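Local coordinates for ribosome-inactivating protein (PDB 2G5X) that belongs to the plant ribosome-inactivating proteins, compact proteins in which a mixed beta-sheet packs against a cluster of helices, at residues Leu61-Ser66 against Met167-Ala172; Asn124-Ser129 against Phe160-Ile165; Lys175-Gln180 against Leu198-Trp203. All blocks are in the same frame, centred on the assembly; numbering follows the deposited sequence. Where two conformers were deposited one is given.

Interaction 1 (Leu61-Ser66 against Met167-Ala172); sequences LAFRAS and MVAEAA
The ring of Phe63 reaches helix 154-173 with its far end, where Val168 and Ala169 both meet it at a slant, neither squarely over a face nor squarely at the rim. CZ comes 3.9 Å from Val168 CG1, with CE1 of the same ring close behind, while CE2 lies 3.9 Å from Ala169 CB. Two neighbouring helix residues thus share the far end of one ring. A chi1 of -65° sets the ring beside the backbone N of Phe63 and sends it out from strand 58-64 toward the helix. On the helix, Val168 turns CG1 to the ring by holding that methyl anti to its own N (chi1 -177°). The helix here makes a wider pi-type turn over 167-170, and regular spacing resumes with Ala172 N bonding to Val168 O at 3.1 Å. Further apolar cover comes from helix 10-25, whose Phe24 touches Phe63 and whose Phe16 and Leu20 touch Val168. In the sheet, Leu70 and Val48 of the flanking strands also lie against Phe63. The contact is wholly buried, close to the centre of the chain, and belongs to the sheet-on-helix core of the ribosome-inactivating protein fold, where the long helix 154-173 packs against the sheet.

Interaction 2 (Asn124-Ser129 against Phe160-Ile165); sequences NKAGVS and FALISI
Ala126 and Leu162 hold the closest backbone approach, their CA atoms 8.4 Å apart, where the end of helix 119-126 faces a regular stretch of helix 154-173. Just past Ala126 the chain breaks out of helical geometry: Gly127 takes a positive phi of 76°, readily adopted by glycine, and Val128 follows in an extended conformation. The side-chain meeting is small. Leu162 reaches across with one branch, its CD1 lying 3.9 Å from Ala126 CB, and the same methyl comes within 4.4 Å of the backbone O of Val128. A chi1 of -76° keeps CG beside the backbone N of Leu162 as the chain extends toward Ala126. Leu122 and Leu133 also touch Leu162, while Ala158 and Lys159 of the same long helix touch Ala126. Ser164 spends its hydroxyl within its own helix: Phe160 O accepts both Ser164 N, at 3.1 Å, and Ser164 OG, at 3.0 Å. These donors come from opposite faces of the carbonyl plane, the hydroxyl tilted 33° from it. Ser164 OG also sits 3.6 Å above one face of the Phe160 ring, toward its rim. Since the closest approach is methyl to methyl, and no directional bond links the two segments, their fit probably depends on shape and burial of apolar surface more than on polar pairing.

Interaction 3 (Lys175-Gln180 against Leu198-Trp203); sequences KYIEDQ and LLENNW
Ile177 and Glu200 make the tight part of this contact, and Tyr176 with Leu199 the looser, more outward one. The Ile177 and Glu200 side chains cross at about a right angle: Ile177 CD1 is 3.4 Å from Glu200 CG and equally 3.4 Å from Glu200 OE1, so this methyl lies across the CG-to-carboxylate part of the acidic chain. Beyond CG, Glu200 runs extended (chi2 172°), which lays CG, CD and OE1 along the methyl. The other oxygen, OE2, forms a salt bridge with Arg130 and also lies close to Glu170 OE2. Toward solvent the packing relaxes. The partly exposed Tyr176 offers CD2 to Leu199 CD2 at 4.2 Å, the methyl meeting the ring obliquely; a chi1 of -173° swings the ring toward helix 193-201. Leu199 itself is buried, with Phe174 and Phe221 also against it. Apart from this interface, Lys175 NZ bridges to Glu178 OE1 at 2.8 Å along its own helix, and Arg21 of helix 10-25 pairs with the same oxygen. The whole is a helix-helix packing between 175-184 and 193-201, segments running in broadly opposed directions within the helical part of the ribosome-inactivating protein fold.

Interactions 1 and 2 share helix 154-173, and helix 175-184 of interaction 3 follows it directly in the chain. The centres of interactions 1 and 2 are about 15 Å apart, joined by a probable hydrogen bond from Glu170 N to Ile165 O at 2.9 Å and by Leu61 CD1 resting 4.0 Å from Ser164 CB. Interaction 3 lies about 13 Å from interaction 1, centre to centre, and abuts it where Glu200 OE1 comes 3.5 Å from Glu170 CB and Ile177 CG2 4.0 Å from Ala171 CA. Interactions 2 and 3 do not touch; their nearest atoms are about 6 Å apart.

Interaction 1 (Leu61-Ser66 against Met167-Ala172)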
loop_
_atom_site.group_PDB
_atom_site.type_symbol
_atom_site.label_atom_id
_atom_site.label_comp_id
_atom_site.label_asym_id
_atom_site.label_seq_id
_atom_site.Cartn_x
_atom_site.Cartn_y
_atom_site.Cartn_z
ATOM N N LEU A 61 2.677 -7.735 -2.561
ATOM C CA LEU A 61 3.051 -6.348 -2.829
ATOM C C LEU A 61 4.412 -6.032 -2.220
ATOM O O LEU A 61 4.759 -6.559 -1.165
ATOM C CB LEU A 61 2.024 -5.392 -2.217
ATOM C CG LEU A 61 0.548 -5.549 -2.583
ATOM C CD1 LEU A 61 -0.288 -4.565 -1.766
ATOM C CD2 LEU A 61 0.363 -5.301 -4.066
ATOM N N ALA A 62 5.172 -5.155 -2.873
ATOM C CA ALA A 62 6.486 -4.760 -2.369
ATOM C C ALA A 62 6.532 -3.251 -2.141
ATOM O O ALA A 62 6.334 -2.472 -3.072
ATOM C CB ALA A 62 7.579 -5.174 -3.349
ATOM N N PHE A 63 6.789 -2.842 -0.898
ATOM C CA PHE A 63 6.865 -1.421 -0.552
ATOM C C PHE A 63 8.271 -1.007 -0.135
ATOM O O PHE A 63 8.915 -1.702 0.654
ATOM C CB PHE A 63 5.938 -1.079 0.624
ATOM C CG PHE A 63 4.476 -1.251 0.335
ATOM C CD1 PHE A 63 3.842 -2.465 0.586
ATOM C CD2 PHE A 63 3.723 -0.190 -0.158
ATOM C CE1 PHE A 63 2.474 -2.618 0.353
ATOM C CE2 PHE A 63 2.359 -0.330 -0.396
ATOM C CZ PHE A 63 1.732 -1.547 -0.139
ATOM N N ARG A 64 8.741 0.127 -0.655
ATOM C CA ARG A 64 10.052 0.648 -0.269
ATOM C C ARG A 64 9.894 0.983 1.217
ATOM O O ARG A 64 8.959 1.683 1.604
ATOM C CB ARG A 64 10.394 1.901 -1.087
ATOM C CG ARG A 64 11.661 2.634 -0.635
ATOM C CD ARG A 64 12.180 3.595 -1.714
ATOM N NE ARG A 64 12.749 2.866 -2.847
ATOM C CZ ARG A 64 12.230 2.840 -4.072
ATOM N NH1 ARG A 64 11.121 3.515 -4.349
ATOM N NH2 ARG A 64 12.812 2.118 -5.019
ATOM N N ALA A 65 10.804 0.474 2.044
ATOM C CA ALA A 65 10.739 0.652 3.496
ATOM C C ALA A 65 10.934 2.054 4.071
ATOM O O ALA A 65 10.430 2.358 5.155
ATOM C CB ALA A 65 11.716 -0.313 4.161
ATOM N N SER A 66 11.653 2.909 3.358
ATOM C CA SER A 66 11.905 4.259 3.848
ATOM C C SER A 66 10.699 5.188 3.793
ATOM O O SER A 66 10.587 6.111 4.605
ATOM C CB SER A 66 13.050 4.897 3.058
ATOM O OG SER A 66 12.717 5.006 1.686
ATOM N N MET A 167 -5.954 1.396 0.690
ATOM C CA MET A 167 -6.316 0.468 1.754
ATOM C C MET A 167 -5.176 -0.122 2.575
ATOM O O MET A 167 -5.392 -0.560 3.706
ATOM C CB MET A 167 -7.171 -0.663 1.169
ATOM C CG MET A 167 -8.491 -0.175 0.568
ATOM S SD MET A 167 -9.487 -1.480 -0.187
ATOM C CE MET A 167 -10.151 -2.288 1.261
ATOM N N VAL A 168 -3.967 -0.126 2.021
ATOM C CA VAL A 168 -2.818 -0.681 2.731
ATOM C C VAL A 168 -1.835 0.392 3.211
ATOM O O VAL A 168 -1.634 0.554 4.415
ATOM C CB VAL A 168 -2.061 -1.714 1.846
ATOM C CG1 VAL A 168 -0.912 -2.343 2.627
ATOM C CG2 VAL A 168 -3.025 -2.800 1.374
ATOM N N ALA A 169 -1.246 1.138 2.280
ATOM C CA ALA A 169 -0.267 2.163 2.641
ATOM C C ALA A 169 -0.820 3.394 3.361
ATOM O O ALA A 169 -0.342 3.753 4.437
ATOM C CB ALA A 169 0.513 2.595 1.399
ATOM N N GLU A 170 -1.821 4.048 2.780
ATOM C CA GLU A 170 -2.382 5.241 3.408
ATOM C C GLU A 170 -3.050 4.913 4.741
ATOM O O GLU A 170 -2.959 5.690 5.697
ATOM C CB GLU A 170 -3.375 5.922 2.461
ATOM C CG GLU A 170 -2.763 6.318 1.115
ATOM C CD GLU A 170 -1.793 7.493 1.198
ATOM O OE1 GLU A 170 -1.261 7.781 2.292
ATOM O OE2 GLU A 170 -1.550 8.126 0.149
ATOM N N ALA A 171 -3.715 3.763 4.808
ATOM C CA ALA A 171 -4.373 3.341 6.043
ATOM C C ALA A 171 -3.317 3.055 7.114
ATOM O O ALA A 171 -3.539 3.297 8.300
ATOM C CB ALA A 171 -5.222 2.092 5.793
ATOM N N ALA A 172 -2.169 2.532 6.699
ATOM C CA ALA A 172 -1.097 2.252 7.653
ATOM C C ALA A 172 -0.573 3.567 8.235
ATOM O O ALA A 172 -0.312 3.677 9.437
ATOM C CB ALA A 172 0.036 1.495 6.963
#

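Interaction 2 (Asn124-Ser129 against Phe160-Ile165)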
loop_
_atom_site.group_PDB
_atom_site.type_symbol
_atom_site.label_atom_id
_atom_site.label_comp_id
_atom_site.label_asym_id
_atom_site.label_seq_id
_atom_site.Cartn_x
_atom_site.Cartn_y
_atom_site.Cartn_z
ATOM N N ASN A 124 -3.773 8.353 -14.444
ATOM C CA ASN A 124 -3.916 8.491 -15.891
ATOM C C ASN A 124 -4.238 7.144 -16.543
ATOM O O ASN A 124 -5.083 7.062 -17.434
ATOM C CB ASN A 124 -2.642 9.075 -16.518
ATOM C CG ASN A 124 -2.463 10.555 -16.211
ATOM O OD1 ASN A 124 -3.434 11.304 -16.121
ATOM N ND2 ASN A 124 -1.213 10.986 -16.073
ATOM N N LYS A 125 -3.569 6.086 -16.091
ATOM C CA LYS A 125 -3.802 4.750 -16.641
ATOM C C LYS A 125 -5.144 4.167 -16.206
ATOM O O LYS A 125 -5.836 3.527 -17.001
ATOM C CB LYS A 125 -2.677 3.793 -16.219
ATOM C CG LYS A 125 -1.576 3.609 -17.257
ATOM C CD LYS A 125 -0.949 4.926 -17.651
ATOM C CE LYS A 125 0.119 4.722 -18.714
ATOM N NZ LYS A 125 0.713 6.017 -19.126
ATOM N N ALA A 126 -5.502 4.379 -14.944
ATOM C CA ALA A 126 -6.756 3.863 -14.404
ATOM C C ALA A 126 -7.961 4.629 -14.932
ATOM O O ALA A 126 -9.070 4.093 -15.000
ATOM C CB ALA A 126 -6.730 3.931 -12.882
ATOM N N GLY A 127 -7.740 5.885 -15.304
ATOM C CA GLY A 127 -8.826 6.705 -15.813
ATOM C C GLY A 127 -9.751 7.203 -14.713
ATOM O O GLY A 127 -10.905 7.544 -14.977
ATOM N N VAL A 128 -9.248 7.243 -13.482
ATOM C CA VAL A 128 -10.033 7.707 -12.337
ATOM C C VAL A 128 -9.114 8.337 -11.287
ATOM O O VAL A 128 -7.962 7.926 -11.128
ATOM C CB VAL A 128 -10.842 6.543 -11.698
ATOM C CG1 VAL A 128 -9.907 5.541 -11.052
ATOM C CG2 VAL A 128 -11.836 7.088 -10.683
ATOM N N SER A 129 -9.627 9.332 -10.573
ATOM C CA SER A 129 -8.851 10.036 -9.555
ATOM C C SER A 129 -8.819 9.349 -8.193
ATOM O O SER A 129 -9.661 8.501 -7.888
ATOM C CB SER A 129 -9.407 11.446 -9.369
ATOM O OG SER A 129 -10.729 11.389 -8.853
ATOM N N PHE A 160 -5.814 -1.675 -9.637
ATOM C CA PHE A 160 -5.463 -2.580 -8.549
ATOM C C PHE A 160 -4.451 -1.906 -7.618
ATOM O O PHE A 160 -4.565 -1.985 -6.395
ATOM C CB PHE A 160 -4.866 -3.877 -9.116
ATOM C CG PHE A 160 -4.224 -4.755 -8.077
ATOM C CD1 PHE A 160 -4.989 -5.359 -7.089
ATOM C CD2 PHE A 160 -2.847 -4.959 -8.077
ATOM C CE1 PHE A 160 -4.393 -6.154 -6.108
ATOM C CE2 PHE A 160 -2.241 -5.752 -7.098
ATOM C CZ PHE A 160 -3.017 -6.349 -6.114
ATOM N N ALA A 161 -3.463 -1.242 -8.204
ATOM C CA ALA A 161 -2.430 -0.560 -7.425
ATOM C C ALA A 161 -2.980 0.592 -6.578
ATOM O O ALA A 161 -2.633 0.729 -5.408
ATOM C CB ALA A 161 -1.338 -0.040 -8.356
ATOM N N LEU A 162 -3.835 1.421 -7.169
ATOM C CA LEU A 162 -4.402 2.553 -6.443
ATOM C C LEU A 162 -5.273 2.123 -5.268
ATOM O O LEU A 162 -5.214 2.724 -4.196
ATOM C CB LEU A 162 -5.207 3.440 -7.395
ATOM C CG LEU A 162 -4.377 4.332 -8.318
ATOM C CD1 LEU A 162 -5.275 4.965 -9.369
ATOM C CD2 LEU A 162 -3.670 5.402 -7.494
ATOM N N ILE A 163 -6.078 1.081 -5.461
ATOM C CA ILE A 163 -6.931 0.602 -4.383
ATOM C C ILE A 163 -6.053 0.047 -3.263
ATOM O O ILE A 163 -6.310 0.288 -2.079
ATOM C CB ILE A 163 -7.904 -0.495 -4.872
ATOM C CG1 ILE A 163 -8.869 0.089 -5.911
ATOM C CG2 ILE A 163 -8.690 -1.051 -3.692
ATOM C CD1 ILE A 163 -9.761 -0.959 -6.584
ATOM N N SER A 164 -5.008 -0.685 -3.642
ATOM C CA SER A 164 -4.087 -1.263 -2.667
ATOM C C SER A 164 -3.349 -0.172 -1.890
ATOM O O SER A 164 -3.157 -0.286 -0.681
ATOM C CB SER A 164 -3.073 -2.172 -3.369
ATOM O OG SER A 164 -3.704 -3.326 -3.905
ATOM N N ILE A 165 -2.931 0.883 -2.582
ATOM C CA ILE A 165 -2.224 1.978 -1.924
ATOM C C ILE A 165 -3.110 2.632 -0.860
ATOM O O ILE A 165 -2.675 2.867 0.268
ATOM C CB ILE A 165 -1.763 3.031 -2.962
ATOM C CG1 ILE A 165 -0.643 2.435 -3.824
ATOM C CG2 ILE A 165 -1.290 4.300 -2.264
ATOM C CD1 ILE A 165 -0.288 3.268 -5.043
#

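Interaction 3 (Lys175-Gln180 against Leu198-Trp203)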
loop_
_atom_site.group_PDB
_atom_site.type_symbol
_atom_site.label_atom_id
_atom_site.label_comp_id
_atom_site.label_asym_id
_atom_site.label_seq_id
_atom_site.Cartn_x
_atom_site.Cartn_y
_atom_site.Cartn_z
ATOM N N LYS A 175 -4.301 6.638 11.112
ATOM C CA LYS A 175 -5.309 5.912 11.884
ATOM C C LYS A 175 -6.711 6.356 11.450
ATOM O O LYS A 175 -7.653 5.561 11.445
ATOM C CB LYS A 175 -5.140 6.175 13.387
ATOM C CG LYS A 175 -3.869 5.590 14.004
ATOM C CD LYS A 175 -3.904 4.072 14.016
ATOM C CE LYS A 175 -5.043 3.552 14.889
ATOM N NZ LYS A 175 -5.133 2.059 14.866
ATOM N N TYR A 176 -6.842 7.629 11.090
ATOM C CA TYR A 176 -8.122 8.178 10.648
ATOM C C TYR A 176 -8.622 7.459 9.394
ATOM O O TYR A 176 -9.812 7.189 9.257
ATOM C CB TYR A 176 -7.977 9.675 10.345
ATOM C CG TYR A 176 -9.283 10.383 10.033
ATOM C CD1 TYR A 176 -10.069 10.922 11.051
ATOM C CD2 TYR A 176 -9.735 10.505 8.719
ATOM C CE1 TYR A 176 -11.275 11.571 10.770
ATOM C CE2 TYR A 176 -10.940 11.147 8.426
ATOM C CZ TYR A 176 -11.703 11.678 9.456
ATOM O OH TYR A 176 -12.891 12.320 9.173
ATOM N N ILE A 177 -7.706 7.152 8.480
ATOM C CA ILE A 177 -8.067 6.477 7.240
ATOM C C ILE A 177 -8.374 5.004 7.496
ATOM O O ILE A 177 -9.280 4.440 6.891
ATOM C CB ILE A 177 -6.954 6.648 6.186
ATOM C CG1 ILE A 177 -6.815 8.141 5.859
ATOM C CG2 ILE A 177 -7.278 5.846 4.932
ATOM C CD1 ILE A 177 -5.743 8.478 4.845
ATOM N N GLU A 178 -7.628 4.384 8.406
ATOM C CA GLU A 178 -7.892 2.995 8.755
ATOM C C GLU A 178 -9.334 2.949 9.258
ATOM O O GLU A 178 -10.114 2.078 8.871
ATOM C CB GLU A 178 -6.946 2.526 9.871
ATOM C CG GLU A 178 -7.398 1.232 10.540
ATOM C CD GLU A 178 -6.527 0.822 11.718
ATOM O OE1 GLU A 178 -5.648 1.604 12.134
ATOM O OE2 GLU A 178 -6.732 -0.292 12.237
ATOM N N ASP A 179 -9.686 3.910 10.111
ATOM C CA ASP A 179 -11.027 3.971 10.679
ATOM C C ASP A 179 -12.098 4.130 9.602
ATOM O O ASP A 179 -13.180 3.553 9.705
ATOM C CB ASP A 179 -11.124 5.120 11.685
ATOM C CG ASP A 179 -10.766 4.687 13.092
ATOM O OD1 ASP A 179 -10.769 5.546 14.003
ATOM O OD2 ASP A 179 -10.471 3.492 13.283
ATOM N N GLN A 180 -11.805 4.908 8.565
ATOM C CA GLN A 180 -12.770 5.085 7.486
ATOM C C GLN A 180 -12.994 3.760 6.750
ATOM O O GLN A 180 -14.123 3.423 6.396
ATOM C CB GLN A 180 -12.292 6.163 6.507
ATOM C CG GLN A 180 -12.273 7.567 7.102
ATOM C CD GLN A 180 -13.661 8.060 7.480
ATOM O OE1 GLN A 180 -13.894 8.504 8.607
ATOM N NE2 GLN A 180 -14.589 7.987 6.536
ATOM N N LEU A 198 -6.058 15.459 0.699
ATOM C CA LEU A 198 -5.150 16.512 1.158
ATOM C C LEU A 198 -4.461 16.078 2.453
ATOM O O LEU A 198 -3.289 16.387 2.684
ATOM C CB LEU A 198 -5.919 17.817 1.387
ATOM C CG LEU A 198 -5.082 19.044 1.763
ATOM C CD1 LEU A 198 -4.053 19.326 0.674
ATOM C CD2 LEU A 198 -6.002 20.244 1.950
ATOM N N LEU A 199 -5.199 15.366 3.300
ATOM C CA LEU A 199 -4.642 14.869 4.553
ATOM C C LEU A 199 -3.465 13.948 4.230
ATOM O O LEU A 199 -2.386 14.068 4.817
ATOM C CB LEU A 199 -5.710 14.092 5.331
ATOM C CG LEU A 199 -5.250 13.327 6.573
ATOM C CD1 LEU A 199 -4.649 14.286 7.605
ATOM C CD2 LEU A 199 -6.439 12.590 7.163
ATOM N N GLU A 200 -3.688 13.027 3.296
ATOM C CA GLU A 200 -2.656 12.085 2.873
ATOM C C GLU A 200 -1.419 12.816 2.360
ATOM O O GLU A 200 -0.291 12.423 2.651
ATOM C CB GLU A 200 -3.196 11.164 1.772
ATOM C CG GLU A 200 -4.206 10.131 2.264
ATOM C CD GLU A 200 -4.866 9.356 1.132
ATOM O OE1 GLU A 200 -5.595 8.385 1.425
ATOM O OE2 GLU A 200 -4.664 9.716 -0.045
ATOM N N ASN A 201 -1.629 13.878 1.590
ATOM C CA ASN A 201 -0.508 14.639 1.050
ATOM C C ASN A 201 0.362 15.264 2.138
ATOM O O ASN A 201 1.550 15.507 1.920
ATOM C CB ASN A 201 -1.006 15.747 0.118
ATOM C CG ASN A 201 -1.628 15.205 -1.154
ATOM O OD1 ASN A 201 -1.449 14.039 -1.501
ATOM N ND2 ASN A 201 -2.348 16.060 -1.868
ATOM N N ASN A 202 -0.230 15.513 3.306
ATOM C CA ASN A 202 0.483 16.135 4.421
ATOM C C ASN A 202 1.112 15.166 5.429
ATOM O O ASN A 202 1.385 15.549 6.568
ATOM C CB ASN A 202 -0.453 17.091 5.174
ATOM C CG ASN A 202 -0.634 18.421 4.459
ATOM O OD1 ASN A 202 -1.492 18.568 3.584
ATOM N ND2 ASN A 202 0.184 19.397 4.830
ATOM N N TRP A 203 1.357 13.926 5.018
ATOM C CA TRP A 203 1.952 12.946 5.926
ATOM C C TRP A 203 3.281 13.432 6.510
ATOM O O TRP A 203 3.512 13.327 7.714
ATOM C CB TRP A 203 2.154 11.605 5.202
ATOM C CG TRP A 203 2.761 10.526 6.063
ATOM C CD1 TRP A 203 2.451 10.239 7.364
ATOM C CD2 TRP A 203 3.752 9.568 5.668
ATOM N NE1 TRP A 203 3.185 9.162 7.802
ATOM C CE2 TRP A 203 3.991 8.730 6.781
ATOM C CE3 TRP A 203 4.459 9.334 4.479
ATOM C CZ2 TRP A 203 4.909 7.676 6.741
ATOM C CZ3 TRP A 203 5.373 8.284 4.439
ATOM C CH2 TRP A 203 5.588 7.469 5.566
#